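PDB 6H5L: similar to hydroxylamine oxidoreductase from Kuenenia stuttgartiensis, which probably acts as a multiheme c-type oxidoreductase within a reductase complex that passes electrons along an extended chain of hemes. Local coordinates for residues A[284-289]-A[346-351]; A[299-304]-A[341-346]. All coordinates share one frame; numbering follows the deposited sequence.

Interaction 1 of 2, residues A[284-289]-A[346-351]; sequences HMYEKH and WLEVCA. With HEC (heme c), chain I.
Glu348 accepts three hydrogen bonds from the 284-289 segment: OE2 takes one from Tyr286 OH at 2.6 Å and one from His289 N at 2.7 Å, while OE1 takes one from His289 ND1 at 2.9 Å. The contact packs the end of one CxxCH heme c motif, His284, and the residues after it against the helix turn leading into another, which begins at Cys350. Both His289 donors meet the carboxylate on its syn side, whereas the tyrosine hydroxyl comes from above its plane, 65° out of it. OE1 also forms a salt bridge with Lys40 of the neighbouring cytochrome chain. An alanine in place of Glu348 would probably leave Tyr286 OH and both His289 donors without their common acceptor, and that lysine without its carboxylate. Further in, with Tyr286 CG anti to the backbone N (chi1 -179°), the ring extends toward helix 337-350, where Val349 CG2 lies over one face, a CH-pi contact 3.7 Å from the ring centroid. Nearest the heme, Trp346 turns its edge to the face of His284 (T-shaped, planes at 86°, Trp346 six-membered and His284 ring centroids 5.3 Å apart). His284 NE2 binds the heme iron at 2.0 Å, and His477 NE2 is its other protein ligand.

Interaction 2 of 2, residues A[299-304]-A[341-346]; sequences KGIWRM and AKRSYW. With HEC (heme c), chain I.
The Trp346 indole lies between Lys299 and the heme: Lys299 CE sits over the centre of its six-membered ring, 3.6 Å from the centroid, and the heme methyl CMD lies 3.5 Å above the opposite face of Trp346, offset toward the rim. This forms part of the wall of a heme c pocket, built where a loop after strand 291-292 meets helix 337-350 of the multiheme cytochrome. Lys299 bends at chi3 (-53°) and chi4 (-60°), which turns CE and then NZ over the ring instead of past it. NZ, 4.1 Å from the same six-membered centroid of Trp346, makes a cation-pi interaction there and is also hydrogen-bonded to the carbonyls of Tyr286 and Cys283, so its place over the ring is fixed by the backbone as well. Lys299 serves the rim too: Trp346 NE1 donates to Lys299 O at 2.8 Å, approaching from above the carbonyl plane. Face and N-H of one indole are thus held by a single residue. Trp302 has the propionate oxygen O1D near the plane of its ring, at the edge, and its NE1 shares Asp367 with the Arg343 guanidinium.

One helical turn before Trp346, the extended Lys342 chain carries NZ to Gly300 O at 3.2 Å, nearly along the C=O axis. Ile301 runs past Lys342 in the opposite direction, its CD1 3.8 Å from Lys342 CB. The loop also grips the heme through its backbone, where successive amides converge on one propionate oxygen: Ile301 N reaches O2D at 2.9 Å, and Trp302 N reaches it at 2.7 Å with an almost straight N-H...O angle of 174°.

Both contacts are buried and both use helix 337-350, with Trp346 common to them: interaction 1 engages its edge, interaction 2 its faces and indole N-H. They also touch directly, since Tyr286 CE2 packs 3.4 Å from Tyr345 O and Lys299 reaches the backbone of 284-289. Their centres are about 9 Å apart. Interaction 1, farther from the chain centre (about 21 Å against about 17 Å), reaches the neighbouring cytochrome chain and relies on one carboxylate at that end and iron ligation at the other. Interaction 2 instead secures a propionate of the same heme with loop amides and relies on a lysine over an indole face, with backbone carbonyls as acceptors. Together they address this heme's iron, the porphyrin around pyrrole D and one of its two propionates.

Interaction 1 of 2, residues A[284-289]-A[346-351]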
loop_
_atom_site.group_PDB
_atom_site.type_symbol
_atom_site.label_atom_id
_atom_site.label_comp_id
_atom_site.label_asym_id
_atom_site.label_seq_id
_atom_site.Cartn_x
_atom_site.Cartn_y
_atom_site.Cartn_z
ATOM N N HIS A 284 15.121 -13.654 35.440
ATOM C CA HIS A 284 14.713 -14.447 36.597
ATOM C C HIS A 284 14.028 -15.760 36.243
ATOM O O HIS A 284 14.154 -16.731 37.000
ATOM C CB HIS A 284 13.789 -13.622 37.495
ATOM C CG HIS A 284 14.513 -12.613 38.330
ATOM N ND1 HIS A 284 15.061 -12.922 39.556
ATOM C CD2 HIS A 284 14.796 -11.308 38.108
ATOM C CE1 HIS A 284 15.642 -11.847 40.059
ATOM N NE2 HIS A 284 15.495 -10.855 39.200
ATOM N N MET A 285 13.298 -15.827 35.131
ATOM C CA MET A 285 12.652 -17.082 34.770
ATOM C C MET A 285 13.584 -18.041 34.048
ATOM O O MET A 285 13.193 -19.187 33.796
ATOM C CB MET A 285 11.412 -16.825 33.915
ATOM C CG MET A 285 10.322 -16.082 34.658
ATOM S SD MET A 285 8.703 -16.260 33.896
ATOM C CE MET A 285 7.647 -15.994 35.319
ATOM N N TYR A 286 14.793 -17.607 33.709
ATOM C CA TYR A 286 15.827 -18.548 33.306
ATOM C C TYR A 286 16.163 -19.479 34.464
ATOM O O TYR A 286 16.443 -19.024 35.580
ATOM C CB TYR A 286 17.072 -17.782 32.849
ATOM C CG TYR A 286 18.220 -18.648 32.379
ATOM C CD1 TYR A 286 18.346 -19.005 31.044
ATOM C CD2 TYR A 286 19.196 -19.084 33.268
ATOM C CE1 TYR A 286 19.402 -19.782 30.608
ATOM C CE2 TYR A 286 20.256 -19.859 32.840
ATOM C CZ TYR A 286 20.352 -20.206 31.509
ATOM O OH TYR A 286 21.401 -20.981 31.067
ATOM N N GLU A 287 16.126 -20.789 34.196
ATOM C CA GLU A 287 16.436 -21.792 35.207
ATOM C C GLU A 287 17.909 -22.189 35.193
ATOM O O GLU A 287 18.631 -21.879 36.146
ATOM C CB GLU A 287 15.554 -23.028 35.009
ATOM C CG GLU A 287 15.810 -24.128 36.023
ATOM C CD GLU A 287 14.806 -25.249 35.930
ATOM O OE1 GLU A 287 14.816 -26.126 36.818
ATOM O OE2 GLU A 287 14.004 -25.251 34.974
ATOM N N LYS A 288 18.375 -22.831 34.112
ATOM C CA LYS A 288 19.784 -23.188 33.946
ATOM C C LYS A 288 20.064 -23.770 32.564
ATOM O O LYS A 288 19.206 -24.447 31.989
ATOM C CB LYS A 288 20.229 -24.192 35.016
ATOM C CG LYS A 288 19.399 -25.466 35.070
ATOM C CD LYS A 288 19.934 -26.431 36.114
ATOM C CE LYS A 288 19.010 -27.622 36.290
ATOM N NZ LYS A 288 19.533 -28.543 37.335
ATOM N N HIS A 289 21.266 -23.530 32.034
ATOM C CA HIS A 289 21.757 -24.234 30.844
ATOM C C HIS A 289 20.791 -24.105 29.662
ATOM O O HIS A 289 20.495 -25.074 28.963
ATOM C CB HIS A 289 22.033 -25.705 31.169
ATOM C CG HIS A 289 22.939 -25.898 32.345
ATOM N ND1 HIS A 289 24.037 -25.097 32.571
ATOM C CD2 HIS A 289 22.907 -26.788 33.364
ATOM C CE1 HIS A 289 24.647 -25.488 33.675
ATOM N NE2 HIS A 289 23.980 -26.512 34.177
ATOM N N TRP A 346 23.367 -17.628 36.558
ATOM C CA TRP A 346 23.271 -16.196 36.290
ATOM C C TRP A 346 24.262 -15.778 35.213
ATOM O O TRP A 346 23.922 -15.001 34.313
ATOM C CB TRP A 346 23.520 -15.397 37.569
ATOM C CG TRP A 346 22.380 -15.397 38.540
ATOM C CD1 TRP A 346 22.318 -16.057 39.733
ATOM C CD2 TRP A 346 21.139 -14.693 38.407
ATOM N NE1 TRP A 346 21.116 -15.810 40.349
ATOM C CE2 TRP A 346 20.374 -14.975 39.555
ATOM C CE3 TRP A 346 20.600 -13.853 37.427
ATOM C CZ2 TRP A 346 19.100 -14.450 39.751
ATOM C CZ3 TRP A 346 19.336 -13.332 37.624
ATOM C CH2 TRP A 346 18.600 -13.633 38.778
ATOM N N LEU A 347 25.494 -16.285 35.292
ATOM C CA LEU A 347 26.518 -15.908 34.325
ATOM C C LEU A 347 26.168 -16.382 32.922
ATOM O O LEU A 347 26.589 -15.764 31.937
ATOM C CB LEU A 347 27.876 -16.459 34.761
ATOM C CG LEU A 347 28.455 -15.810 36.020
ATOM C CD1 LEU A 347 29.772 -16.460 36.422
ATOM C CD2 LEU A 347 28.635 -14.314 35.809
ATOM N N GLU A 348 25.398 -17.467 32.805
ATOM C CA GLU A 348 24.930 -17.895 31.490
ATOM C C GLU A 348 23.985 -16.867 30.882
ATOM O O GLU A 348 23.984 -16.662 29.663
ATOM C CB GLU A 348 24.249 -19.260 31.590
ATOM C CG GLU A 348 25.142 -20.366 32.122
ATOM C CD GLU A 348 24.498 -21.733 32.018
ATOM O OE1 GLU A 348 25.110 -22.636 31.411
ATOM O OE2 GLU A 348 23.374 -21.901 32.534
ATOM N N VAL A 349 23.176 -16.211 31.716
ATOM C CA VAL A 349 22.300 -15.154 31.222
ATOM C C VAL A 349 23.120 -13.950 30.778
ATOM O O VAL A 349 22.963 -13.449 29.659
ATOM C CB VAL A 349 21.267 -14.764 32.295
ATOM C CG1 VAL A 349 20.576 -13.461 31.920
ATOM C CG2 VAL A 349 20.249 -15.868 32.473
ATOM N N CYS A 350 24.014 -13.474 31.648
ATOM C CA CYS A 350 24.780 -12.272 31.342
ATOM C C CYS A 350 25.738 -12.483 30.176
ATOM O O CYS A 350 26.017 -11.538 29.431
ATOM C CB CYS A 350 25.556 -11.816 32.576
ATOM S SG CYS A 350 24.674 -11.932 34.145
ATOM N N ALA A 351 26.249 -13.705 30.001
ATOM C CA ALA A 351 27.212 -13.963 28.935
ATOM C C ALA A 351 26.599 -13.826 27.548
ATOM O O ALA A 351 27.341 -13.727 26.565
ATOM C CB ALA A 351 27.825 -15.354 29.093
HETATM FE FE HEC I . 16.224 -9.034 39.598
HETATM C CHA HEC I . 17.678 -10.029 42.474
HETATM C CHB HEC I . 13.186 -8.702 41.205
HETATM C CHC HEC I . 14.813 -7.723 36.752
HETATM C CHD HEC I . 19.002 -9.946 37.755
HETATM N NA HEC I . 15.568 -9.219 41.510
HETATM C C1A HEC I . 16.315 -9.832 42.496
HETATM C C2A HEC I . 15.404 -10.223 43.551
HETATM C C3A HEC I . 14.169 -9.860 43.204
HETATM C C4A HEC I . 14.245 -9.221 41.911
HETATM C CMA HEC I . 12.881 -10.078 44.027
HETATM C CAA HEC I . 15.798 -10.941 44.850
HETATM C CBA HEC I . 15.783 -12.443 44.603
HETATM C CGA HEC I . 17.179 -12.896 44.273
HETATM O O1A HEC I . 17.401 -13.359 43.125
HETATM O O2A HEC I . 18.071 -12.785 45.152
HETATM N NB HEC I . 14.329 -8.389 39.061
HETATM C C1B HEC I . 13.255 -8.235 39.915
HETATM C C2B HEC I . 12.230 -7.485 39.224
HETATM C C3B HEC I . 12.670 -7.220 37.993
HETATM C C4B HEC I . 14.004 -7.778 37.866
HETATM C CMB HEC I . 10.851 -7.116 39.809
HETATM C CAB HEC I . 11.906 -6.448 36.897
HETATM C CBB HEC I . 11.670 -4.972 37.291
HETATM N NC HEC I . 16.779 -8.916 37.613
HETATM C C1C HEC I . 16.078 -8.254 36.624
HETATM C C2C HEC I . 16.968 -8.057 35.495
HETATM C C3C HEC I . 18.052 -8.809 35.711
HETATM C C4C HEC I . 18.005 -9.273 37.085
HETATM C CMC HEC I . 16.506 -7.556 34.110
HETATM C CAC HEC I . 19.239 -9.004 34.737
HETATM C CBC HEC I . 20.025 -7.686 34.574
HETATM N ND HEC I . 18.062 -9.880 40.039
HETATM C C1D HEC I . 19.081 -10.125 39.121
HETATM C C2D HEC I . 20.241 -10.605 39.839
HETATM C C3D HEC I . 19.827 -10.628 41.317
HETATM C C4D HEC I . 18.457 -10.166 41.343
HETATM C CMD HEC I . 21.611 -11.006 39.250
HETATM C CAD HEC I . 20.688 -11.071 42.516
HETATM C CBD HEC I . 20.663 -12.596 42.566
HETATM C CGD HEC I . 21.435 -13.093 43.758
HETATM O O1D HEC I . 22.690 -13.144 43.682
HETATM O O2D HEC I . 20.792 -13.444 44.779
#

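Interaction 2 of 2, residues A[299-304]-A[341-346]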
loop_
_atom_site.group_PDB
_atom_site.type_symbol
_atom_site.label_atom_id
_atom_site.label_comp_id
_atom_site.label_asym_id
_atom_site.label_seq_id
_atom_site.Cartn_x
_atom_site.Cartn_y
_atom_site.Cartn_z
ATOM N N LYS A 299 16.755 -19.143 41.034
ATOM C CA LYS A 299 18.177 -18.833 41.088
ATOM C C LYS A 299 18.549 -17.838 42.189
ATOM O O LYS A 299 19.672 -17.323 42.174
ATOM C CB LYS A 299 18.647 -18.290 39.741
ATOM C CG LYS A 299 18.312 -19.184 38.566
ATOM C CD LYS A 299 19.096 -18.784 37.330
ATOM C CE LYS A 299 18.926 -17.306 37.014
ATOM N NZ LYS A 299 17.506 -16.923 36.768
ATOM N N GLY A 300 17.653 -17.561 43.135
ATOM C CA GLY A 300 17.961 -16.603 44.189
ATOM C C GLY A 300 19.075 -17.079 45.103
ATOM O O GLY A 300 19.153 -18.253 45.472
ATOM N N ILE A 301 19.954 -16.139 45.469
ATOM C CA ILE A 301 21.097 -16.408 46.341
ATOM C C ILE A 301 21.069 -15.543 47.590
ATOM O O ILE A 301 21.149 -16.056 48.714
ATOM C CB ILE A 301 22.448 -16.231 45.595
ATOM C CG1 ILE A 301 22.526 -17.201 44.388
ATOM C CG2 ILE A 301 23.621 -16.428 46.532
ATOM C CD1 ILE A 301 23.755 -16.986 43.516
ATOM N N TRP A 302 20.990 -14.239 47.390
ATOM C CA TRP A 302 20.951 -13.269 48.505
ATOM C C TRP A 302 19.496 -13.002 48.850
ATOM O O TRP A 302 19.269 -12.164 49.648
ATOM C CB TRP A 302 21.636 -11.961 48.128
ATOM C CG TRP A 302 23.125 -11.982 48.081
ATOM C CD1 TRP A 302 23.890 -12.053 46.968
ATOM C CD2 TRP A 302 24.036 -11.918 49.181
ATOM N NE1 TRP A 302 25.207 -12.024 47.292
ATOM C CE2 TRP A 302 25.332 -11.951 48.642
ATOM C CE3 TRP A 302 23.894 -11.830 50.563
ATOM C CZ2 TRP A 302 26.471 -11.906 49.436
ATOM C CZ3 TRP A 302 25.016 -11.781 51.344
ATOM C CH2 TRP A 302 26.285 -11.825 50.791
ATOM N N ARG A 303 18.617 -13.869 48.387
ATOM C CA ARG A 303 17.150 -13.784 48.358
ATOM C C ARG A 303 16.630 -12.384 48.658
ATOM O O ARG A 303 16.633 -11.610 47.774
ATOM C CB ARG A 303 16.629 -14.827 49.342
ATOM C CG ARG A 303 17.254 -16.191 49.142
ATOM C CD ARG A 303 16.828 -16.957 47.925
ATOM N NE ARG A 303 15.401 -17.009 47.799
ATOM C CZ ARG A 303 14.615 -17.997 48.152
ATOM N NH1 ARG A 303 15.083 -19.067 48.737
ATOM N NH2 ARG A 303 13.336 -17.919 47.898
ATOM N N MET A 304 16.380 -12.018 49.894
ATOM C CA MET A 304 15.772 -10.718 50.126
ATOM C C MET A 304 16.785 -9.661 50.530
ATOM O O MET A 304 16.478 -8.466 50.446
ATOM C CB MET A 304 14.669 -10.818 51.188
ATOM C CG MET A 304 13.746 -9.596 51.240
ATOM S SD MET A 304 12.311 -9.788 52.317
ATOM C CE MET A 304 11.547 -8.171 52.176
ATOM N N ALA A 341 26.856 -22.842 41.801
ATOM C CA ALA A 341 26.153 -23.275 40.598
ATOM C C ALA A 341 25.059 -22.285 40.214
ATOM O O ALA A 341 24.871 -21.991 39.027
ATOM C CB ALA A 341 25.567 -24.670 40.805
ATOM N N LYS A 342 24.325 -21.768 41.203
ATOM C CA LYS A 342 23.332 -20.733 40.928
ATOM C C LYS A 342 23.978 -19.504 40.300
ATOM O O LYS A 342 23.438 -18.926 39.350
ATOM C CB LYS A 342 22.601 -20.345 42.213
ATOM C CG LYS A 342 21.617 -21.380 42.732
ATOM C CD LYS A 342 20.917 -20.862 43.980
ATOM C CE LYS A 342 19.977 -21.894 44.573
ATOM N NZ LYS A 342 19.383 -21.415 45.854
ATOM N N ARG A 343 25.133 -19.088 40.825
ATOM C CA ARG A 343 25.848 -17.955 40.248
ATOM C C ARG A 343 26.266 -18.245 38.811
ATOM O O ARG A 343 26.234 -17.353 37.955
ATOM C CB ARG A 343 27.062 -17.614 41.116
ATOM C CG ARG A 343 28.011 -16.577 40.529
ATOM C CD ARG A 343 27.304 -15.267 40.226
ATOM N NE ARG A 343 26.547 -14.770 41.369
ATOM C CZ ARG A 343 27.078 -14.091 42.381
ATOM N NH1 ARG A 343 28.377 -13.827 42.398
ATOM N NH2 ARG A 343 26.311 -13.677 43.380
ATOM N N SER A 344 26.649 -19.494 38.523
ATOM C CA SER A 344 27.008 -19.857 37.157
ATOM C C SER A 344 25.807 -19.786 36.225
ATOM O O SER A 344 25.956 -19.419 35.054
ATOM C CB SER A 344 27.620 -21.259 37.122
ATOM O OG SER A 344 26.641 -22.249 37.383
ATOM N N TYR A 345 24.615 -20.127 36.723
ATOM C CA TYR A 345 23.412 -19.984 35.910
ATOM C C TYR A 345 23.145 -18.519 35.588
ATOM O O TYR A 345 22.736 -18.189 34.469
ATOM C CB TYR A 345 22.207 -20.600 36.624
ATOM C CG TYR A 345 22.389 -22.040 37.059
ATOM C CD1 TYR A 345 23.276 -22.885 36.402
ATOM C CD2 TYR A 345 21.668 -22.552 38.130
ATOM C CE1 TYR A 345 23.440 -24.197 36.803
ATOM C CE2 TYR A 345 21.826 -23.862 38.537
ATOM C CZ TYR A 345 22.713 -24.681 37.870
ATOM O OH TYR A 345 22.871 -25.986 38.274
ATOM N N TRP A 346 23.367 -17.628 36.558
ATOM C CA TRP A 346 23.271 -16.196 36.290
ATOM C C TRP A 346 24.262 -15.778 35.213
ATOM O O TRP A 346 23.922 -15.001 34.313
ATOM C CB TRP A 346 23.520 -15.397 37.569
ATOM C CG TRP A 346 22.380 -15.397 38.540
ATOM C CD1 TRP A 346 22.318 -16.057 39.733
ATOM C CD2 TRP A 346 21.139 -14.693 38.407
ATOM N NE1 TRP A 346 21.116 -15.810 40.349
ATOM C CE2 TRP A 346 20.374 -14.975 39.555
ATOM C CE3 TRP A 346 20.600 -13.853 37.427
ATOM C CZ2 TRP A 346 19.100 -14.450 39.751
ATOM C CZ3 TRP A 346 19.336 -13.332 37.624
ATOM C CH2 TRP A 346 18.600 -13.633 38.778
HETATM FE FE HEC I . 16.224 -9.034 39.598
HETATM C CHA HEC I . 17.678 -10.029 42.474
HETATM C CHB HEC I . 13.186 -8.702 41.205
HETATM C CHC HEC I . 14.813 -7.723 36.752
HETATM C CHD HEC I . 19.002 -9.946 37.755
HETATM N NA HEC I . 15.568 -9.219 41.510
HETATM C C1A HEC I . 16.315 -9.832 42.496
HETATM C C2A HEC I . 15.404 -10.223 43.551
HETATM C C3A HEC I . 14.169 -9.860 43.204
HETATM C C4A HEC I . 14.245 -9.221 41.911
HETATM C CMA HEC I . 12.881 -10.078 44.027
HETATM C CAA HEC I . 15.798 -10.941 44.850
HETATM C CBA HEC I . 15.783 -12.443 44.603
HETATM C CGA HEC I . 17.179 -12.896 44.273
HETATM O O1A HEC I . 17.401 -13.359 43.125
HETATM O O2A HEC I . 18.071 -12.785 45.152
HETATM N NB HEC I . 14.329 -8.389 39.061
HETATM C C1B HEC I . 13.255 -8.235 39.915
HETATM C C2B HEC I . 12.230 -7.485 39.224
HETATM C C3B HEC I . 12.670 -7.220 37.993
HETATM C C4B HEC I . 14.004 -7.778 37.866
HETATM C CMB HEC I . 10.851 -7.116 39.809
HETATM C CAB HEC I . 11.906 -6.448 36.897
HETATM C CBB HEC I . 11.670 -4.972 37.291
HETATM N NC HEC I . 16.779 -8.916 37.613
HETATM C C1C HEC I . 16.078 -8.254 36.624
HETATM C C2C HEC I . 16.968 -8.057 35.495
HETATM C C3C HEC I . 18.052 -8.809 35.711
HETATM C C4C HEC I . 18.005 -9.273 37.085
HETATM C CMC HEC I . 16.506 -7.556 34.110
HETATM C CAC HEC I . 19.239 -9.004 34.737
HETATM C CBC HEC I . 20.025 -7.686 34.574
HETATM N ND HEC I . 18.062 -9.880 40.039
HETATM C C1D HEC I . 19.081 -10.125 39.121
HETATM C C2D HEC I . 20.241 -10.605 39.839
HETATM C C3D HEC I . 19.827 -10.628 41.317
HETATM C C4D HEC I . 18.457 -10.166 41.343
HETATM C CMD HEC I . 21.611 -11.006 39.250
HETATM C CAD HEC I . 20.688 -11.071 42.516
HETATM C CBD HEC I . 20.663 -12.596 42.566
HETATM C CGD HEC I . 21.435 -13.093 43.758
HETATM O O1D HEC I . 22.690 -13.144 43.682
HETATM O O2D HEC I . 20.792 -13.444 44.779
#